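Aldehyde dehydrogenase (Staphylococcus aureus, PDB 6K10) catalyses the NAD-dependent oxidation of 4,4'-diaponeurosporen-4-al to 4,4'-diaponeurosporenoic acid, a step in making the yellow-orange virulence carotenoid staphyloxanthin. Local coordinates at the interface of chains A and B. Sequence-based numbering; all coordinates share one arbitrary frame. Chains: chain A/B, Aldehyde dehydrogenase.

Contact 1: the interface of chains A and B. Residues chain A 94-97, 105, 107; chain B 406, 408-409.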
loop_
_atom_site.group_PDB
_atom_site.type_symbol
_atom_site.label_atom_id
_atom_site.label_comp_id
_atom_site.label_asym_id
_atom_site.label_seq_id
_atom_site.Cartn_x
_atom_site.Cartn_y
_atom_site.Cartn_z
ATOM N N VAL A 94 -14.236 16.066 -0.278
ATOM C CA VAL A 94 -14.806 14.762 0.043
ATOM C C VAL A 94 -16.151 14.979 0.718
ATOM O O VAL A 94 -16.292 15.880 1.553
ATOM C CB VAL A 94 -13.852 13.947 0.942
ATOM C CG1 VAL A 94 -14.536 12.705 1.495
ATOM C CG2 VAL A 94 -12.597 13.571 0.182
ATOM N N ASP A 95 -17.135 14.158 0.353
ATOM C CA ASP A 95 -18.459 14.269 0.947
ATOM C C ASP A 95 -18.392 14.114 2.459
ATOM O O ASP A 95 -17.681 13.255 2.983
ATOM C CB ASP A 95 -19.397 13.217 0.357
ATOM C CG ASP A 95 -20.787 13.276 0.968
ATOM O OD1 ASP A 95 -21.469 14.308 0.804
ATOM O OD2 ASP A 95 -21.199 12.287 1.616
ATOM N N THR A 96 -19.137 14.958 3.155
ATOM C CA THR A 96 -19.253 14.882 4.594
ATOM C C THR A 96 -20.674 14.499 4.963
ATOM O O THR A 96 -21.622 15.152 4.508
ATOM C CB THR A 96 -18.886 16.223 5.239
ATOM O OG1 THR A 96 -17.496 16.494 5.011
ATOM C CG2 THR A 96 -19.143 16.189 6.731
ATOM N N PRO A 97 -20.863 13.451 5.755
ATOM C CA PRO A 97 -22.220 13.056 6.141
ATOM C C PRO A 97 -22.888 14.123 6.993
ATOM O O PRO A 97 -22.227 14.924 7.658
ATOM C CB PRO A 97 -21.999 11.765 6.933
ATOM C CG PRO A 97 -20.581 11.848 7.404
ATOM C CD PRO A 97 -19.836 12.570 6.332
ATOM N N SER A 105 -14.702 18.217 4.492
ATOM C CA SER A 105 -13.707 17.152 4.429
ATOM C C SER A 105 -12.898 17.250 3.143
ATOM O O SER A 105 -13.442 17.545 2.076
ATOM C CB SER A 105 -14.369 15.776 4.539
ATOM O OG SER A 105 -15.136 15.675 5.729
ATOM N N ILE A 107 -8.968 15.775 1.069
ATOM C CA ILE A 107 -7.823 14.877 0.972
ATOM C C ILE A 107 -6.730 15.612 0.212
ATOM O O ILE A 107 -6.894 15.921 -0.975
ATOM C CB ILE A 107 -8.170 13.552 0.281
ATOM C CG1 ILE A 107 -9.165 12.763 1.135
ATOM C CG2 ILE A 107 -6.900 12.740 0.038
ATOM C CD1 ILE A 107 -9.628 11.468 0.509
ATOM N N ASN B 406 -15.286 10.649 9.771
ATOM C CA ASN B 406 -15.827 10.545 8.427
ATOM C C ASN B 406 -15.255 9.297 7.776
ATOM O O ASN B 406 -14.059 9.279 7.441
ATOM C CB ASN B 406 -15.484 11.784 7.602
ATOM C CG ASN B 406 -16.198 11.811 6.261
ATOM O OD1 ASN B 406 -16.800 10.821 5.840
ATOM N ND2 ASN B 406 -16.131 12.950 5.581
ATOM N N LYS B 408 -15.419 8.312 4.884
ATOM C CA LYS B 408 -14.964 8.613 3.535
ATOM C C LYS B 408 -13.562 9.207 3.512
ATOM O O LYS B 408 -13.011 9.417 2.426
ATOM C CB LYS B 408 -15.951 9.569 2.862
ATOM C CG LYS B 408 -17.279 8.915 2.536
ATOM C CD LYS B 408 -18.106 9.744 1.579
ATOM C CE LYS B 408 -19.391 9.011 1.240
ATOM N NZ LYS B 408 -20.464 9.922 0.768
ATOM N N LEU B 409 -12.977 9.475 4.678
ATOM C CA LEU B 409 -11.615 9.967 4.792
ATOM C C LEU B 409 -10.702 8.819 5.188
ATOM O O LEU B 409 -10.934 8.199 6.235
ATOM C CB LEU B 409 -11.537 11.087 5.832
ATOM C CG LEU B 409 -12.140 12.441 5.464
ATOM C CD1 LEU B 409 -11.951 13.416 6.609
ATOM C CD2 LEU B 409 -11.526 13.001 4.188
#
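B:Asn406 sets its carboxamide against the loop that follows strand 92-94 of chain A, at A:Asp95, and against A:Ser105 of strand 104-111. Strands reaching from one aldehyde dehydrogenase subunit onto another are typical of the family's subunit interfaces, although this pair of the deposited assembly need not be the dimer of solution. The amide and the neighbouring lysine form the tight part. CG of B:Asn406 is anti to the backbone N (chi1 -172°), which carries the amide to chain A. B:Asn406 ND2 gives a nearly straight hydrogen bond (174° at H) to the carbonyl O of A:Asp95 at 3.0 Å. B:Asn406 ND2 also donates to the hydroxyl OG of A:Ser105 at 2.9 Å. Both acceptors lie almost in the amide plane, which fixes the rotation of the group. Asparagine suits the place because its short, flat head serves both sides: while ND2 binds chain A, OD1 accepts the backbone N of B:Lys408 from its own loop. A:Ser105 OG is in turn paired with A:Thr96 OG1 at 2.6 Å, a second-shell bond that steadies the acceptor, and the ring carbon CD of A:Pro97 lies over one face of the amide.

B:Lys408 is an extended chain, long enough to lay its CB against A:Val94 CG1 at 3.7 Å and still reach a carboxylate. There B:Lys408 NZ makes a salt bridge to A:Asp95 OD2 at 2.6 Å, approaching on the anti side and 31° out of the carboxylate plane.

Packing is looser around B:Leu409, whose methyls make spread-out contacts with A:Ile107, A:Ser105 and A:Val94. Leucine's forked end suits these several partners, with B:Leu409 CD2 lying 3.9 Å from A:Ile107 CG1.

Contact 2: the interface of chains A and B. Residues chain A 48, 52, 63-64, 67; chain B 457, 460-461.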
loop_
_atom_site.group_PDB
_atom_site.type_symbol
_atom_site.label_atom_id
_atom_site.label_comp_id
_atom_site.label_asym_id
_atom_site.label_seq_id
_atom_site.Cartn_x
_atom_site.Cartn_y
_atom_site.Cartn_z
ATOM N N GLU A 48 17.400 9.709 -27.759
ATOM C CA GLU A 48 16.687 8.552 -28.296
ATOM C C GLU A 48 17.626 7.599 -29.026
ATOM O O GLU A 48 17.556 6.378 -28.843
ATOM C CB GLU A 48 15.567 9.013 -29.228
ATOM C CG GLU A 48 14.784 7.866 -29.841
ATOM C CD GLU A 48 13.800 8.327 -30.897
ATOM O OE1 GLU A 48 12.832 9.029 -30.540
ATOM O OE2 GLU A 48 13.995 7.986 -32.082
ATOM N N LEU A 52 18.454 3.684 -27.911
ATOM C CA LEU A 52 18.257 2.553 -28.814
ATOM C C LEU A 52 19.554 1.780 -29.020
ATOM O O LEU A 52 19.550 0.543 -29.047
ATOM C CB LEU A 52 17.706 3.037 -30.157
ATOM C CG LEU A 52 16.276 3.581 -30.187
ATOM C CD1 LEU A 52 15.964 4.179 -31.552
ATOM C CD2 LEU A 52 15.278 2.486 -29.845
ATOM N N LYS A 63 14.866 -2.025 -32.658
ATOM C CA LYS A 63 14.347 -0.687 -32.389
ATOM C C LYS A 63 12.824 -0.655 -32.309
ATOM O O LYS A 63 12.267 0.188 -31.597
ATOM C CB LYS A 63 14.854 0.294 -33.447
ATOM C CG LYS A 63 14.411 -0.008 -34.863
ATOM C CD LYS A 63 15.181 0.846 -35.858
ATOM N N VAL A 64 12.131 -1.545 -33.022
ATOM C CA VAL A 64 10.675 -1.600 -32.905
ATOM C C VAL A 64 10.280 -2.042 -31.503
ATOM O O VAL A 64 9.464 -1.399 -30.831
ATOM C CB VAL A 64 10.080 -2.530 -33.978
ATOM C CG1 VAL A 64 8.584 -2.709 -33.751
ATOM C CG2 VAL A 64 10.351 -1.975 -35.368
ATOM N N TYR A 67 11.188 0.570 -28.886
ATOM C CA TYR A 67 10.313 1.734 -28.831
ATOM C C TYR A 67 8.980 1.395 -28.177
ATOM O O TYR A 67 8.445 2.191 -27.397
ATOM C CB TYR A 67 10.093 2.308 -30.231
ATOM C CG TYR A 67 10.158 3.813 -30.236
ATOM C CD1 TYR A 67 11.374 4.470 -30.355
ATOM C CD2 TYR A 67 9.010 4.579 -30.073
ATOM C CE1 TYR A 67 11.445 5.847 -30.340
ATOM C CE2 TYR A 67 9.071 5.958 -30.054
ATOM C CZ TYR A 67 10.290 6.586 -30.189
ATOM O OH TYR A 67 10.360 7.959 -30.171
ATOM N N PHE B 457 8.564 0.421 -37.878
ATOM C CA PHE B 457 9.116 1.350 -36.895
ATOM C C PHE B 457 8.503 2.738 -37.030
ATOM O O PHE B 457 8.161 3.372 -36.025
ATOM C CB PHE B 457 10.636 1.438 -37.018
ATOM C CG PHE B 457 11.259 2.360 -36.008
ATOM C CD1 PHE B 457 11.439 1.950 -34.697
ATOM C CD2 PHE B 457 11.630 3.648 -36.359
ATOM C CE1 PHE B 457 11.997 2.800 -33.759
ATOM C CE2 PHE B 457 12.187 4.504 -35.425
ATOM C CZ PHE B 457 12.372 4.078 -34.123
ATOM N N ILE B 460 5.032 2.684 -35.326
ATOM C CA ILE B 460 4.986 2.578 -33.872
ATOM C C ILE B 460 5.546 3.841 -33.225
ATOM O O ILE B 460 5.042 4.296 -32.191
ATOM C CB ILE B 460 5.711 1.300 -33.398
ATOM C CG1 ILE B 460 5.134 0.822 -32.063
ATOM C CG2 ILE B 460 7.216 1.507 -33.281
ATOM N N LYS B 461 6.564 4.455 -33.837
ATOM C CA LYS B 461 7.114 5.684 -33.276
ATOM C C LYS B 461 6.122 6.831 -33.399
ATOM O O LYS B 461 5.915 7.593 -32.447
ATOM C CB LYS B 461 8.432 6.046 -33.960
ATOM C CG LYS B 461 8.987 7.388 -33.502
ATOM C CD LYS B 461 10.437 7.585 -33.911
ATOM C CE LYS B 461 10.938 8.949 -33.457
ATOM N NZ LYS B 461 12.355 9.192 -33.836
#
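Helix 457-465, the C-terminal helix of chain B, lies against helices 48-59 and 63-89 of chain A, so that the tail of one aldehyde dehydrogenase subunit is clasped by an N-terminal helical pair of the other. B:Phe457, at the start of the tail helix, is the hydrophobic plug. Its CG is anti to the backbone N (chi1 -179°), which swings the ring out toward chain A, where the edge carrying CE1 and CZ points at a face of the A:Tyr67 ring. The two planes stand at 83° with centroids 5.5 Å apart, an edge-to-face pairing. The same ring edge has the backbone O of A:Lys63 in its plane, 3.4 Å from B:Phe457 CE1; the slightly positive rim of a phenyl ring tolerates such an oxygen well. The aliphatic part of A:Lys63 crosses one face of B:Phe457, with A:Lys63 CG 3.6 Å from B:Phe457 CD1, though the end of this lysine is not modelled. A:Val64 is also in contact, its branched side chain letting CG2 lie against B:Phe457 CB at 3.8 Å.

One helical turn on, B:Lys461 runs fully extended over the same face of A:Tyr67 that receives the phenyl edge. Tyrosine suits this place because it pairs an apolar face, on which the partner chain can pack, with a hydroxyl at its tip. B:Lys461 CG sits 3.6 Å from A:Tyr67 CZ, so the methylenes pack on the aromatic surface while the ammonium goes on to the first residue of helix 48-59. A:Glu48 and B:Lys461 meet tip to tip: B:Lys461 NZ donates to A:Glu48 OE2, 2.7 Å away, on the syn lone pair of that oxygen, a salt bridge as well as a hydrogen bond. The lysine would partly balance the glutamate's negative charge. The other carboxylate oxygen, A:Glu48 OE1, accepts the phenol OH of A:Tyr67 at 2.7 Å from above the carboxylate plane.

Contact 1 and contact 2 have their centres about 46 Å apart and share no residues. In both, the same two chains meet, but chain A offers strands 92-94 and 104-111 with the loop after the first in contact 1 and helices 48-59 and 63-89 in contact 2, while chain B offers a loop and then its C-terminal helix. Each has a twin with the chains exchanged, so well-separated parts of both subunits take part in the interface. The centre of contact 2 is about 20 Å from A:Ser251, which here replaces the family's catalytic cysteine, and that of contact 1 about 37 Å, which suggests structural rather than chemical roles.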